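Local coordinates for xylose isomerase-like TIM barrel domain-containing protein (Parabacteroides distasonis, PDB 4KW2), which is of unknown function but has a xylose isomerase-like TIM-barrel fold, so it may act on a sugar or a related small molecule, at residues 107-112 against 119-124; 76-81 against 113-118; 132-137 against 166-171. One frame throughout, in Å; residues are numbered along the deposited sequence.

Interaction 1: residues 107-112 against 119-124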
# COMPACT_ATOMS: atom_id res chain seq x y z
N ASP A 107 -18.35 14.14 22.00
CA ASP A 107 -18.37 14.58 23.39
C ASP A 107 -17.64 13.60 24.30
O ASP A 107 -16.77 13.99 25.08
CB ASP A 107 -19.81 14.77 23.87
CG ASP A 107 -19.89 15.41 25.24
OD1 ASP A 107 -19.41 16.56 25.39
OD2 ASP A 107 -20.44 14.78 26.16
N LYS A 108 -17.99 12.32 24.18
CA LYS A 108 -17.36 11.27 24.99
C LYS A 108 -15.86 11.14 24.72
O LYS A 108 -15.07 10.90 25.64
CB LYS A 108 -18.04 9.92 24.74
CG LYS A 108 -19.45 9.80 25.30
CD LYS A 108 -20.12 8.53 24.78
CE LYS A 108 -21.57 8.42 25.19
NZ LYS A 108 -21.75 7.78 26.52
N PHE A 109 -15.47 11.29 23.46
CA PHE A 109 -14.06 11.21 23.05
C PHE A 109 -13.21 12.34 23.65
O PHE A 109 -12.13 12.08 24.20
CB PHE A 109 -13.99 11.23 21.52
CG PHE A 109 -12.60 11.32 20.96
CD1 PHE A 109 -11.73 10.24 21.03
CD2 PHE A 109 -12.18 12.47 20.30
CE1 PHE A 109 -10.46 10.33 20.49
CE2 PHE A 109 -10.91 12.56 19.76
CZ PHE A 109 -10.05 11.48 19.85
N PHE A 110 -13.71 13.58 23.57
CA PHE A 110 -13.02 14.73 24.17
C PHE A 110 -12.97 14.65 25.69
O PHE A 110 -11.97 15.03 26.29
CB PHE A 110 -13.70 16.04 23.75
CG PHE A 110 -13.19 16.60 22.46
CD1 PHE A 110 -13.61 16.08 21.24
CD2 PHE A 110 -12.28 17.65 22.45
CE1 PHE A 110 -13.14 16.59 20.05
CE2 PHE A 110 -11.81 18.17 21.26
CZ PHE A 110 -12.24 17.64 20.05
N ALA A 111 -14.05 14.18 26.31
CA ALA A 111 -14.07 13.99 27.77
C ALA A 111 -13.01 12.98 28.19
O ALA A 111 -12.30 13.18 29.16
CB ALA A 111 -15.45 13.54 28.23
N PHE A 112 -12.93 11.88 27.44
CA PHE A 112 -11.95 10.83 27.71
C PHE A 112 -10.51 11.32 27.54
O PHE A 112 -9.67 11.12 28.41
CB PHE A 112 -12.19 9.63 26.80
CG PHE A 112 -11.17 8.54 26.96
CD1 PHE A 112 -11.17 7.74 28.08
CD2 PHE A 112 -10.21 8.32 25.98
CE1 PHE A 112 -10.23 6.73 28.23
CE2 PHE A 112 -9.27 7.32 26.12
CZ PHE A 112 -9.28 6.52 27.25
N HIS A 119 -3.19 16.22 25.44
CA HIS A 119 -3.19 17.64 25.07
C HIS A 119 -3.65 17.85 23.63
O HIS A 119 -3.99 18.96 23.25
CB HIS A 119 -1.80 18.25 25.27
CG HIS A 119 -1.40 18.38 26.71
ND1 HIS A 119 -2.16 19.08 27.63
CD2 HIS A 119 -0.33 17.92 27.38
CE1 HIS A 119 -1.57 19.03 28.81
NE2 HIS A 119 -0.46 18.34 28.68
N ILE A 120 -3.67 16.78 22.83
CA ILE A 120 -4.05 16.87 21.43
C ILE A 120 -4.95 15.69 21.05
O ILE A 120 -4.81 14.60 21.59
CB ILE A 120 -2.82 16.82 20.49
CG1 ILE A 120 -1.73 17.78 20.97
CG2 ILE A 120 -3.23 17.17 19.06
CD1 ILE A 120 -0.45 17.72 20.16
N VAL A 121 -5.86 15.92 20.13
CA VAL A 121 -6.56 14.83 19.47
C VAL A 121 -6.46 15.05 17.97
O VAL A 121 -6.56 16.18 17.49
CB VAL A 121 -8.04 14.70 19.92
CG1 VAL A 121 -8.12 14.37 21.40
CG2 VAL A 121 -8.83 15.97 19.62
N THR A 122 -6.21 13.97 17.23
CA THR A 122 -6.21 14.01 15.78
C THR A 122 -7.56 13.48 15.30
O THR A 122 -8.06 12.47 15.81
CB THR A 122 -5.06 13.20 15.17
OG1 THR A 122 -5.03 11.89 15.74
CG2 THR A 122 -3.74 13.88 15.45
N VAL A 123 -8.14 14.17 14.33
CA VAL A 123 -9.52 13.97 13.93
C VAL A 123 -9.72 14.14 12.42
O VAL A 123 -9.01 14.90 11.78
CB VAL A 123 -10.47 14.94 14.67
CG1 VAL A 123 -10.29 14.82 16.17
CG2 VAL A 123 -10.25 16.38 14.23
N GLU A 124 -10.71 13.44 11.89
CA GLU A 124 -11.07 13.51 10.48
C GLU A 124 -12.58 13.70 10.39
O GLU A 124 -13.32 12.74 10.20
CB GLU A 124 -10.63 12.22 9.76
CG GLU A 124 -10.89 12.22 8.25
CD GLU A 124 -10.18 11.08 7.52
OE1 GLU A 124 -9.07 10.70 7.93
OE2 GLU A 124 -10.74 10.58 6.53
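Val-121 sends its side chain outward from strand 120-123 between two phenyl rings of helix 103-116, Phe-109 and Phe-110. The tight part is at Phe-109, where ring atom CE2 comes within 3.6 Å of Val-121 CB and the neighbouring CZ sits 3.8 Å from the methyl Val-121 CG1. Because Phe-109 holds CG anti to its own N (chi1 173°), the ring is carried toward the strand, and the two side chains run past each other in opposite directions. The other methyl meets the second ring: Val-121 CG2 is 3.8 Å from Phe-110 CZ, and these two side chains cross at about a right angle. Phe-110 does not start toward the strand, but the far end of its ring, CZ and CE2, comes up to it. Helix 103-116 packs here on the strand it leads into, closing the beta-alpha-beta unit 91-98, 103-116, 120-123 of the TIM barrel; the axes of helix 107-112 and strand 120-123 come within 10.0 Å, their directions 150° apart. No hydrogen bond joins the two segments, and all four touching residues are buried. Two residues along the strand the packing slackens, with Val-123 CG1 4.3 Å from Phe-109 CE2. With an alanine in place of Phe-109, Val-121 CB and CG1 would probably lose their cover and a gap would open between helix and strand. Lys-108 marks the exposed side of the helix, while Asp-107 and Ala-111 border helix 130-140. Thr-122 points away from the helix, its OG1 hydrogen-bonded to Glu-52. Phe-110 also packs against Val-144 and Tyr-140, and Phe-109 against Ala-98 and against Trp-216 of the second subunit.

Interaction 2: residues 76-81 against 113-118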
# COMPACT_ATOMS: atom_id res chain seq x y z
N ASP A 76 -11.53 4.14 37.47
CA ASP A 76 -10.44 3.30 37.98
C ASP A 76 -9.46 2.92 36.88
O ASP A 76 -8.25 3.05 37.05
CB ASP A 76 -10.99 2.02 38.61
CG ASP A 76 -11.58 2.25 39.99
OD1 ASP A 76 -11.63 3.41 40.45
OD2 ASP A 76 -11.99 1.25 40.63
N ASN A 77 -9.99 2.45 35.75
CA ASN A 77 -9.16 2.08 34.61
C ASN A 77 -8.49 3.27 33.94
O ASN A 77 -7.36 3.15 33.45
CB ASN A 77 -9.98 1.29 33.58
CG ASN A 77 -10.15 -0.17 33.98
OD1 ASN A 77 -9.36 -0.73 34.73
ND2 ASN A 77 -11.19 -0.80 33.45
N CYS A 78 -9.17 4.42 33.93
CA CYS A 78 -8.55 5.67 33.47
C CYS A 78 -7.37 6.07 34.35
O CYS A 78 -6.34 6.51 33.84
CB CYS A 78 -9.57 6.81 33.46
SG CYS A 78 -10.73 6.75 32.07
N ALA A 79 -7.52 5.92 35.66
CA ALA A 79 -6.44 6.24 36.59
C ALA A 79 -5.28 5.26 36.43
O ALA A 79 -4.12 5.65 36.49
CB ALA A 79 -6.95 6.24 38.03
N LEU A 80 -5.61 3.99 36.21
CA LEU A 80 -4.58 2.99 35.98
C LEU A 80 -3.85 3.24 34.66
O LEU A 80 -2.62 3.10 34.59
CB LEU A 80 -5.20 1.59 35.99
CG LEU A 80 -4.24 0.40 35.92
CD1 LEU A 80 -3.13 0.50 36.97
CD2 LEU A 80 -5.02 -0.90 36.08
N LEU A 81 -4.58 3.65 33.63
CA LEU A 81 -3.96 3.95 32.34
C LEU A 81 -2.98 5.12 32.47
O LEU A 81 -1.87 5.06 31.95
CB LEU A 81 -5.03 4.25 31.28
CG LEU A 81 -4.54 4.47 29.84
CD1 LEU A 81 -3.73 3.28 29.37
CD2 LEU A 81 -5.72 4.73 28.91
N ALA A 113 -10.24 11.97 26.41
CA ALA A 113 -8.93 12.57 26.17
C ALA A 113 -8.49 13.45 27.33
O ALA A 113 -7.36 13.36 27.81
CB ALA A 113 -8.94 13.37 24.88
N HIS A 114 -9.40 14.30 27.79
CA HIS A 114 -9.14 15.19 28.92
C HIS A 114 -8.89 14.41 30.20
O HIS A 114 -7.97 14.72 30.96
CB HIS A 114 -10.32 16.14 29.12
CG HIS A 114 -10.18 17.03 30.32
ND1 HIS A 114 -9.47 18.21 30.28
CD2 HIS A 114 -10.66 16.92 31.58
CE1 HIS A 114 -9.51 18.79 31.47
NE2 HIS A 114 -10.23 18.02 32.27
N LYS A 115 -9.70 13.39 30.44
CA LYS A 115 -9.59 12.57 31.64
C LYS A 115 -8.24 11.84 31.71
O LYS A 115 -7.65 11.72 32.78
CB LYS A 115 -10.75 11.57 31.70
CG LYS A 115 -10.90 10.86 33.04
CD LYS A 115 -12.34 10.45 33.33
CE LYS A 115 -12.91 9.50 32.28
NZ LYS A 115 -13.78 10.15 31.26
N ILE A 116 -7.75 11.37 30.57
CA ILE A 116 -6.46 10.67 30.52
C ILE A 116 -5.29 11.66 30.52
O ILE A 116 -4.17 11.31 30.86
CB ILE A 116 -6.39 9.72 29.30
CG1 ILE A 116 -7.47 8.65 29.42
CG2 ILE A 116 -5.02 9.07 29.18
CD1 ILE A 116 -7.39 7.81 30.68
N GLY A 117 -5.57 12.90 30.14
CA GLY A 117 -4.57 13.96 30.18
C GLY A 117 -3.88 14.19 28.86
O GLY A 117 -2.76 14.67 28.83
N ALA A 118 -4.55 13.86 27.76
CA ALA A 118 -4.03 14.18 26.44
C ALA A 118 -4.11 15.69 26.23
O ALA A 118 -4.98 16.36 26.81
CB ALA A 118 -4.82 13.45 25.37
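Ala-113 O takes two backbone N-H groups, Gly-117 N at 3.0 Å and Ala-118 N at 2.9 Å, from opposite faces of its carbonyl plane, at the end of the helix that brings Lys-115 and Ile-116 against Cys-78 and Leu-81. With a weak third bond from Gly-117 N to His-114 O, this is a Schellman motif with Gly-117 as C-prime residue. Its positive phi (97°) would press any CB against the preceding carbonyl. Just before the cap, Ile-116 turns CG1 beside its backbone N and bends again at chi2 (-58°), which carries CD1 against helix 75-86. That one methyl touches Cys-78 CB at 3.7 Å and Cys-78 O at 3.6 Å, and reaches Leu-81 CD2 at 3.9 Å, the Leu-81 and Ile-116 side chains crossing at about a right angle. Lys-115 lies at the partly exposed margin, its chain bent at chi3 and chi4, with CE 3.5 Å from Cys-78 SG. Ile-116 also rests on Pro-92 and Phe-95 of strand 91-98. The thiol touches the lysine's CE and not its NZ; no hydrogen bond crosses, and the two helices are held here mainly by packing, without directional bonds.

Interaction 3: residues 132-137 against 166-171. With SO4 (sulfate ion), chain E.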
# COMPACT_ATOMS: atom_id res chain seq x y z
N TYR A 132 -19.15 22.28 16.21
CA TYR A 132 -19.37 21.51 17.42
C TYR A 132 -18.04 21.05 18.03
O TYR A 132 -17.85 21.12 19.25
CB TYR A 132 -20.25 20.29 17.14
CG TYR A 132 -20.67 19.57 18.40
CD1 TYR A 132 -21.57 20.15 19.30
CD2 TYR A 132 -20.16 18.31 18.71
CE1 TYR A 132 -21.94 19.49 20.46
CE2 TYR A 132 -20.53 17.65 19.86
CZ TYR A 132 -21.42 18.24 20.74
OH TYR A 132 -21.79 17.58 21.88
N ILE A 133 -17.13 20.59 17.18
CA ILE A 133 -15.81 20.14 17.61
C ILE A 133 -15.02 21.29 18.25
O ILE A 133 -14.32 21.08 19.24
CB ILE A 133 -15.03 19.50 16.44
CG1 ILE A 133 -15.64 18.13 16.11
CG2 ILE A 133 -13.55 19.35 16.78
CD1 ILE A 133 -15.20 17.57 14.78
N GLU A 134 -15.13 22.49 17.69
CA GLU A 134 -14.44 23.65 18.25
C GLU A 134 -14.95 23.96 19.66
O GLU A 134 -14.16 24.31 20.54
CB GLU A 134 -14.58 24.88 17.35
CG GLU A 134 -13.71 26.06 17.78
CD GLU A 134 -13.78 27.24 16.82
OE1 GLU A 134 -14.66 27.25 15.93
OE2 GLU A 134 -12.96 28.17 16.96
N SER A 135 -16.26 23.82 19.88
CA SER A 135 -16.86 24.07 21.19
C SER A 135 -16.29 23.11 22.23
O SER A 135 -16.05 23.50 23.38
CB SER A 135 -18.38 23.90 21.13
OG SER A 135 -18.91 24.54 19.99
N LEU A 136 -16.07 21.86 21.82
CA LEU A 136 -15.49 20.85 22.69
C LEU A 136 -14.01 21.13 22.98
O LEU A 136 -13.56 20.98 24.12
CB LEU A 136 -15.64 19.45 22.08
CG LEU A 136 -17.07 18.90 22.04
CD1 LEU A 136 -17.16 17.69 21.12
CD2 LEU A 136 -17.54 18.52 23.44
N ALA A 137 -13.27 21.55 21.96
CA ALA A 137 -11.88 21.96 22.12
C ALA A 137 -11.76 23.05 23.19
O ALA A 137 -10.90 22.97 24.06
CB ALA A 137 -11.31 22.45 20.80
N LYS A 166 -9.80 29.43 9.09
CA LYS A 166 -9.70 30.89 9.21
C LYS A 166 -10.69 31.42 10.23
O LYS A 166 -11.88 31.09 10.18
CB LYS A 166 -9.96 31.57 7.86
N GLY A 167 -10.19 32.19 11.20
CA GLY A 167 -11.04 32.80 12.22
C GLY A 167 -11.43 31.90 13.39
O GLY A 167 -12.05 32.37 14.34
N ARG A 168 -11.08 30.62 13.32
CA ARG A 168 -11.35 29.70 14.43
C ARG A 168 -10.27 29.79 15.49
O ARG A 168 -9.15 30.21 15.21
CB ARG A 168 -11.46 28.25 13.93
CG ARG A 168 -12.69 28.00 13.08
CD ARG A 168 -12.79 26.54 12.66
NE ARG A 168 -13.93 26.33 11.79
CZ ARG A 168 -15.19 26.21 12.20
NH1 ARG A 168 -15.50 26.26 13.49
NH2 ARG A 168 -16.16 26.02 11.30
N SER A 169 -10.63 29.39 16.71
CA SER A 169 -9.70 29.34 17.86
C SER A 169 -8.33 28.76 17.49
O SER A 169 -8.24 27.91 16.60
CB SER A 169 -10.33 28.52 18.99
OG SER A 169 -9.36 28.05 19.92
N PRO A 170 -7.27 29.20 18.18
CA PRO A 170 -5.94 28.64 17.91
C PRO A 170 -5.81 27.15 18.26
O PRO A 170 -4.86 26.50 17.82
CB PRO A 170 -5.00 29.48 18.80
CG PRO A 170 -5.80 30.66 19.24
CD PRO A 170 -7.22 30.22 19.25
N LEU A 171 -6.75 26.63 19.04
CA LEU A 171 -6.81 25.20 19.34
C LEU A 171 -7.10 24.35 18.10
O LEU A 171 -6.71 23.19 18.04
CB LEU A 171 -7.88 24.93 20.40
CG LEU A 171 -7.71 25.60 21.77
CD1 LEU A 171 -9.01 25.53 22.55
CD2 LEU A 171 -6.56 24.96 22.54
S SO4 E . -6.77 33.18 11.09
O1 SO4 E . -5.74 34.24 11.06
O2 SO4 E . -7.42 33.17 12.41
O3 SO4 E . -7.78 33.44 10.04
O4 SO4 E . -6.13 31.87 10.83
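An ST turn shapes the loop between helix 157-165 and strand 172-178: Ser-169 OG accepts from Leu-171 N at 3.1 Å. Glu-134 of helix 130-140 grips this loop with both carboxylate oxygens. Its chain is fully stretched, CG anti to the backbone N (chi1 -171°), which sets the carboxylate at Ser-169 N and Arg-168. OE2 receives Ser-169 N in a short bond of 2.6 Å, nearly in line with the CD-OE2 bond. OE1 forms a salt bridge with Arg-168 NH1 at 2.8 Å, met on its anti side and off the carboxylate plane; the oxygen sits at the guanidinium edge. The two planes are 60° apart, and the N-H...O angle is a bent 135°. One turn on, Leu-171 CD1 lies against the backbone of Ala-137, 3.5 Å from Ala-137 O. Near the start of the loop Gly-167 N bonds a sulfate, probably from the crystallisation liquor, through O3 at 3.0 Å. Arg-168 is held further by Asp-131 through NH2 and by Ala-164 O through NE. Helix 130-140 is thereby tied to the following helix and to the approach of strand 172-178, with Ala-137 also resting on Val-144 of strand 143-146.

Interactions 1 and 2 share helix 103-116: its rings in 107-112 pack inward on strand 120-123, while its last turn meets helix 75-86. They adjoin through Val-121 CG1 against Ala-113 CB and Phe-112 CE1 against Cys-78 SG. Both are buried and mostly apolar, though Lys-115 edges interaction 2, and neither has a hydrogen bond across. Interaction 3, nearer the surface, is charged and directional, one carboxylate tying a helix to a loop. It still touches interaction 1, since Phe-110 packs against Ile-133, Leu-136 and Ala-137 of the next helix. Interactions 2 and 3 stay apart, about 8 Å between nearest atoms, on either side of the helix-strand pair of interaction 1.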